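Side-chain contacts in endo-alpha-mannosidase (Bacteroides thetaiotaomicron, PDB 4ACY), which probably hydrolyses internal alpha-mannosidic linkages of N-glycan-type chains, as a glycoside hydrolase of family GH99: residues Y182-K187 and D221-G226; Y170-Y175 and P188-Y193. All coordinates share one frame; numbering follows the deposited sequence.

Both contacts lie in the same sector of an eight-stranded parallel barrel, the TIM-barrel fold of this glycosidase family, around strands 189-192 and 223-227; their centres are about 9 Å apart, on the same side of the chain's centre. Along the chain the segments alternate: 170-175, 182-187, 188-193, 221-226. Contact 2 sets the end of helix 161-175 against strand 189-192; contact 1 sets the loop leading into that strand against strand 223-227, its next neighbour in the sheet. The two join directly, for Leu223 N lies 2.8 Å from Pro188 O and Ile225 N 2.8 Å from Phe190 O, both probable hydrogen bonds. Together they pack an outer helix and a connecting loop against two adjacent barrel strands.

Contact 1 (Y182-K187 and D221-G226); sequences YRTHGK and DGLFIG
Leu223 holds CG anti to its carbonyl carbon (chi1 -68°), and Lys187 does the same with its CG (chi1 -75°); both stems thereby lie beside their own backbone N, and the extended lysine chain crosses the leucine at about a right angle. Lys187 lays its methylenes against the leucine, CD lying 4.1 Å from Leu223 CG, while its CB rests 4.0 Å from Gly222 CA. A long aliphatic stem with a charged end suits this exposed place: the stem packs, and NZ reaches a water at 2.8 Å that donates to Gly222 O. On another branch, Leu223 CD1 meets the methyl CG2 of Thr184 at 3.8 Å. Threonine pairs this methyl with a hydroxyl, OG1, hydrogen-bonded to Tyr321 OH. Cutting Leu223 back to an alanine would remove CG and both methyls, and is likely to open a gap beside the Thr184 methyl and the lysine stem. Thr184 to Lys187 form a type I' turn closed by paired backbone bonds; it asks for positive phi at both central residues, His185 and Gly186, which glycine takes up most easily. This turn precedes strand 189-192 and packs beside the start of strand 223-227, where Leu223 also touches Leu276 of strand 276-281.

Contact 2 (Y170-Y175 and P188-Y193); sequences YIVDTY and PLFFIY
Apolar packing carries the whole contact between Ile171, Val172 and Phe190. Phe190 presents the rim of its ring: Ile171 CD1 lies in the ring plane, 3.9 Å from CE2, and Ile171 CG2 is also 3.9 Å from Phe190 CE2. With CG1 anti to the carbonyl carbon (chi1 -73°), CG2 anti to the backbone N and the longer arm extended beyond CG1 (chi2 165°), the branched isoleucine brings both arms to the same ring carbon. Ile171 and Phe190 run antiparallel alongside one another. Val172 adds a looser touch near the ring plane, its CG2 standing 4.3 Å from Phe190 CZ. The short apolar branches of Ile171 and Val172 fit against a ring rim in this buried interface, and the large Phe190 side chain spans the 10.2 Å between Ile171 CA and Phe190 CA.

No hydrogen bond crosses between the segments; the helix keeps its own. Tyr170 O accepts from Thr174 N and, at 2.7 Å, from Thr174 OG1, the two donors arriving from opposite faces of the carbonyl plane. The same hydroxyl oxygen sits 3.2 Å above the Tyr170 ring.

Helix 161-175 and strand 189-192 complete a beta-alpha-beta unit with strand 148-153, whose Phe151 and Ile153 also touch Ile171, while Phe224 of the adjoining strand 223-227 meets the Phe190 ring.

Contact 1 (Y182-K187 and D221-G226)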
loop_
_atom_site.group_PDB
_atom_site.type_symbol
_atom_site.label_atom_id
_atom_site.label_comp_id
_atom_site.label_asym_id
_atom_site.label_seq_id
_atom_site.Cartn_x
_atom_site.Cartn_y
_atom_site.Cartn_z
ATOM N N TYR A 182 -9.008 8.773 -8.347
ATOM C CA TYR A 182 -7.712 9.223 -8.845
ATOM C C TYR A 182 -7.537 9.016 -10.334
ATOM O O TYR A 182 -7.835 7.943 -10.853
ATOM C CB TYR A 182 -6.604 8.456 -8.147
ATOM C CG TYR A 182 -5.198 8.884 -8.482
ATOM C CD1 TYR A 182 -4.738 10.182 -8.190
ATOM C CD2 TYR A 182 -4.300 7.968 -9.014
ATOM C CE1 TYR A 182 -3.414 10.549 -8.457
ATOM C CE2 TYR A 182 -2.992 8.328 -9.294
ATOM C CZ TYR A 182 -2.556 9.614 -9.002
ATOM O OH TYR A 182 -1.240 9.943 -9.256
ATOM N N ARG A 183 -7.033 10.049 -11.000
ATOM C CA ARG A 183 -6.489 9.927 -12.347
ATOM C C ARG A 183 -5.203 10.720 -12.432
ATOM O O ARG A 183 -5.084 11.791 -11.839
ATOM C CB ARG A 183 -7.477 10.459 -13.389
ATOM C CG ARG A 183 -8.640 9.552 -13.592
ATOM C CD ARG A 183 -9.532 10.036 -14.714
ATOM N NE ARG A 183 -10.685 9.157 -14.859
ATOM C CZ ARG A 183 -11.775 9.218 -14.103
ATOM N NH1 ARG A 183 -11.874 10.105 -13.122
ATOM N NH2 ARG A 183 -12.765 8.377 -14.322
ATOM N N THR A 184 -4.244 10.187 -13.174
ATOM C CA THR A 184 -3.009 10.898 -13.434
ATOM C C THR A 184 -2.729 10.841 -14.942
ATOM O O THR A 184 -2.912 9.795 -15.564
ATOM C CB THR A 184 -1.837 10.373 -12.557
ATOM O OG1 THR A 184 -0.662 11.147 -12.814
ATOM C CG2 THR A 184 -1.563 8.888 -12.790
ATOM N N HIS A 185 -2.352 11.984 -15.516
ATOM C CA HIS A 185 -2.304 12.145 -16.980
ATOM C C HIS A 185 -3.596 11.591 -17.606
ATOM O O HIS A 185 -3.576 10.918 -18.648
ATOM C CB HIS A 185 -1.040 11.481 -17.562
ATOM N N GLY A 186 -4.718 11.842 -16.931
ATOM C CA GLY A 186 -6.040 11.443 -17.413
ATOM C C GLY A 186 -6.459 9.991 -17.265
ATOM O O GLY A 186 -7.495 9.592 -17.798
ATOM N N LYS A 187 -5.675 9.193 -16.537
ATOM C CA LYS A 187 -5.963 7.764 -16.445
ATOM C C LYS A 187 -5.986 7.281 -15.001
ATOM O O LYS A 187 -5.152 7.714 -14.205
ATOM C CB LYS A 187 -4.899 6.952 -17.183
ATOM C CG LYS A 187 -5.010 6.976 -18.694
ATOM C CD LYS A 187 -3.868 6.173 -19.311
ATOM C CE LYS A 187 -3.558 6.683 -20.705
ATOM N NZ LYS A 187 -2.488 5.893 -21.360
ATOM N N ASP A 221 -9.820 1.436 -19.442
ATOM C CA ASP A 221 -8.385 1.548 -19.620
ATOM C C ASP A 221 -7.799 2.365 -18.466
ATOM O O ASP A 221 -8.524 3.039 -17.729
ATOM C CB ASP A 221 -8.048 2.205 -20.975
ATOM C CG ASP A 221 -6.696 1.785 -21.506
ATOM O OD1 ASP A 221 -5.900 1.192 -20.745
ATOM O OD2 ASP A 221 -6.410 2.040 -22.688
ATOM N N GLY A 222 -6.487 2.309 -18.319
ATOM C CA GLY A 222 -5.818 3.059 -17.269
ATOM C C GLY A 222 -4.364 2.673 -17.227
ATOM O O GLY A 222 -3.808 2.210 -18.217
ATOM N N LEU A 223 -3.748 2.891 -16.073
ATOM C CA LEU A 223 -2.349 2.581 -15.886
ATOM C C LEU A 223 -2.295 1.433 -14.895
ATOM O O LEU A 223 -2.746 1.558 -13.757
ATOM C CB LEU A 223 -1.607 3.796 -15.332
ATOM C CG LEU A 223 -1.456 5.010 -16.265
ATOM C CD1 LEU A 223 -1.072 6.229 -15.449
ATOM C CD2 LEU A 223 -0.447 4.772 -17.402
ATOM N N PHE A 224 -1.773 0.308 -15.356
ATOM C CA PHE A 224 -1.714 -0.903 -14.559
ATOM C C PHE A 224 -0.277 -1.194 -14.189
ATOM O O PHE A 224 0.599 -1.335 -15.045
ATOM C CB PHE A 224 -2.369 -2.036 -15.346
ATOM C CG PHE A 224 -3.786 -1.717 -15.726
ATOM C CD1 PHE A 224 -4.808 -1.844 -14.792
ATOM C CD2 PHE A 224 -4.082 -1.219 -17.003
ATOM C CE1 PHE A 224 -6.119 -1.508 -15.129
ATOM C CE2 PHE A 224 -5.384 -0.891 -17.348
ATOM C CZ PHE A 224 -6.408 -1.038 -16.416
ATOM N N ILE A 225 -0.053 -1.280 -12.882
ATOM C CA ILE A 225 1.267 -1.289 -12.303
ATOM C C ILE A 225 1.482 -2.620 -11.597
ATOM O O ILE A 225 0.848 -2.903 -10.570
ATOM C CB ILE A 225 1.426 -0.103 -11.275
ATOM C CG1 ILE A 225 1.015 1.250 -11.902
ATOM C CG2 ILE A 225 2.829 -0.078 -10.673
ATOM C CD1 ILE A 225 1.858 1.709 -13.108
ATOM N N GLY A 226 2.379 -3.437 -12.147
ATOM C CA GLY A 226 2.667 -4.762 -11.568
ATOM C C GLY A 226 3.772 -4.764 -10.529
ATOM O O GLY A 226 4.649 -3.899 -10.522
HETATM O O HOH W 1 -2.763 3.218 -20.584
#

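Contact 2 (Y170-Y175 and P188-Y193)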
loop_
_atom_site.group_PDB
_atom_site.type_symbol
_atom_site.label_atom_id
_atom_site.label_comp_id
_atom_site.label_asym_id
_atom_site.label_seq_id
_atom_site.Cartn_x
_atom_site.Cartn_y
_atom_site.Cartn_z
ATOM N N TYR A 170 -16.038 -3.170 -12.149
ATOM C CA TYR A 170 -16.782 -2.789 -10.963
ATOM C C TYR A 170 -16.277 -1.462 -10.384
ATOM O O TYR A 170 -17.068 -0.579 -10.049
ATOM C CB TYR A 170 -16.767 -3.876 -9.871
ATOM C CG TYR A 170 -17.591 -3.432 -8.682
ATOM C CD1 TYR A 170 -18.972 -3.661 -8.639
ATOM C CD2 TYR A 170 -17.009 -2.711 -7.632
ATOM C CE1 TYR A 170 -19.731 -3.218 -7.564
ATOM C CE2 TYR A 170 -17.764 -2.265 -6.562
ATOM C CZ TYR A 170 -19.124 -2.522 -6.534
ATOM O OH TYR A 170 -19.860 -2.066 -5.472
ATOM N N ILE A 171 -14.959 -1.338 -10.270
ATOM C CA ILE A 171 -14.347 -0.165 -9.658
ATOM C C ILE A 171 -14.646 1.089 -10.489
ATOM O O ILE A 171 -15.077 2.107 -9.949
ATOM C CB ILE A 171 -12.829 -0.377 -9.460
ATOM C CG1 ILE A 171 -12.591 -1.370 -8.305
ATOM C CG2 ILE A 171 -12.102 0.950 -9.211
ATOM C CD1 ILE A 171 -11.170 -1.952 -8.246
ATOM N N VAL A 172 -14.431 0.997 -11.799
ATOM C CA VAL A 172 -14.677 2.128 -12.702
ATOM C C VAL A 172 -16.171 2.490 -12.747
ATOM O O VAL A 172 -16.524 3.661 -12.663
ATOM C CB VAL A 172 -14.115 1.871 -14.125
ATOM C CG1 VAL A 172 -14.557 2.955 -15.110
ATOM C CG2 VAL A 172 -12.576 1.793 -14.104
ATOM N N ASP A 173 -17.042 1.491 -12.852
ATOM C CA ASP A 173 -18.491 1.754 -12.903
ATOM C C ASP A 173 -19.029 2.353 -11.623
ATOM O O ASP A 173 -19.909 3.206 -11.652
ATOM C CB ASP A 173 -19.279 0.478 -13.215
ATOM C CG ASP A 173 -19.103 0.010 -14.644
ATOM O OD1 ASP A 173 -18.577 0.768 -15.483
ATOM O OD2 ASP A 173 -19.486 -1.140 -14.929
ATOM N N THR A 174 -18.520 1.892 -10.492
ATOM C CA THR A 174 -19.058 2.303 -9.208
ATOM C C THR A 174 -18.431 3.591 -8.676
ATOM O O THR A 174 -19.127 4.429 -8.114
ATOM C CB THR A 174 -18.909 1.177 -8.163
ATOM O OG1 THR A 174 -19.380 -0.059 -8.720
ATOM C CG2 THR A 174 -19.676 1.503 -6.895
ATOM N N TYR A 175 -17.123 3.741 -8.854
ATOM C CA TYR A 175 -16.388 4.846 -8.247
ATOM C C TYR A 175 -15.821 5.840 -9.242
ATOM O O TYR A 175 -15.369 6.909 -8.842
ATOM C CB TYR A 175 -15.233 4.304 -7.403
ATOM C CG TYR A 175 -15.672 3.259 -6.418
ATOM C CD1 TYR A 175 -16.639 3.545 -5.453
ATOM C CD2 TYR A 175 -15.130 1.980 -6.452
ATOM C CE1 TYR A 175 -17.036 2.587 -4.544
ATOM C CE2 TYR A 175 -15.519 1.019 -5.549
ATOM C CZ TYR A 175 -16.473 1.321 -4.606
ATOM O OH TYR A 175 -16.852 0.352 -3.712
ATOM N N PRO A 188 -6.914 6.362 -14.682
ATOM C CA PRO A 188 -6.888 5.732 -13.362
ATOM C C PRO A 188 -5.605 4.933 -13.216
ATOM O O PRO A 188 -5.028 4.511 -14.214
ATOM C CB PRO A 188 -8.088 4.784 -13.372
ATOM C CG PRO A 188 -8.818 5.024 -14.650
ATOM C CD PRO A 188 -7.944 5.789 -15.570
ATOM N N LEU A 189 -5.179 4.714 -11.980
ATOM C CA LEU A 189 -3.985 3.927 -11.722
ATOM C C LEU A 189 -4.356 2.746 -10.833
ATOM O O LEU A 189 -5.051 2.936 -9.839
ATOM C CB LEU A 189 -2.915 4.803 -11.063
ATOM C CG LEU A 189 -1.532 4.140 -11.049
ATOM C CD1 LEU A 189 -0.430 5.121 -11.376
ATOM C CD2 LEU A 189 -1.325 3.500 -9.702
ATOM N N PHE A 190 -3.919 1.535 -11.211
ATOM C CA PHE A 190 -4.140 0.333 -10.407
ATOM C C PHE A 190 -2.795 -0.331 -10.111
ATOM O O PHE A 190 -2.009 -0.599 -11.045
ATOM C CB PHE A 190 -5.002 -0.672 -11.181
ATOM C CG PHE A 190 -6.424 -0.232 -11.399
ATOM C CD1 PHE A 190 -6.759 0.580 -12.485
ATOM C CD2 PHE A 190 -7.431 -0.654 -10.543
ATOM C CE1 PHE A 190 -8.099 0.977 -12.697
ATOM C CE2 PHE A 190 -8.759 -0.256 -10.737
ATOM C CZ PHE A 190 -9.094 0.560 -11.821
ATOM N N PHE A 191 -2.547 -0.619 -8.828
ATOM C CA PHE A 191 -1.424 -1.470 -8.426
ATOM C C PHE A 191 -1.948 -2.885 -8.332
ATOM O O PHE A 191 -3.091 -3.109 -7.922
ATOM C CB PHE A 191 -0.865 -1.062 -7.058
ATOM C CG PHE A 191 -0.196 0.289 -7.041
ATOM C CD1 PHE A 191 1.143 0.411 -7.333
ATOM C CD2 PHE A 191 -0.924 1.439 -6.720
ATOM C CE1 PHE A 191 1.794 1.668 -7.303
ATOM C CE2 PHE A 191 -0.304 2.695 -6.691
ATOM C CZ PHE A 191 1.051 2.818 -7.001
ATOM N N ILE A 192 -1.129 -3.846 -8.743
ATOM C CA ILE A 192 -1.545 -5.239 -8.700
ATOM C C ILE A 192 -0.525 -6.038 -7.893
ATOM O O ILE A 192 0.574 -6.337 -8.361
ATOM C CB ILE A 192 -1.738 -5.859 -10.102
ATOM C CG1 ILE A 192 -2.680 -5.012 -10.969
ATOM C CG2 ILE A 192 -2.290 -7.284 -9.954
ATOM C CD1 ILE A 192 -2.755 -5.482 -12.452
ATOM N N TYR A 193 -0.901 -6.366 -6.663
ATOM C CA TYR A 193 -0.002 -7.048 -5.735
ATOM C C TYR A 193 0.252 -8.496 -6.165
ATOM O O TYR A 193 -0.674 -9.202 -6.593
ATOM C CB TYR A 193 -0.567 -6.955 -4.314
ATOM C CG TYR A 193 0.289 -7.634 -3.261
ATOM C CD1 TYR A 193 1.284 -6.934 -2.583
ATOM C CD2 TYR A 193 0.067 -8.959 -2.913
ATOM C CE1 TYR A 193 2.072 -7.569 -1.587
ATOM C CE2 TYR A 193 0.834 -9.590 -1.936
ATOM C CZ TYR A 193 1.829 -8.892 -1.279
ATOM O OH TYR A 193 2.591 -9.529 -0.299
#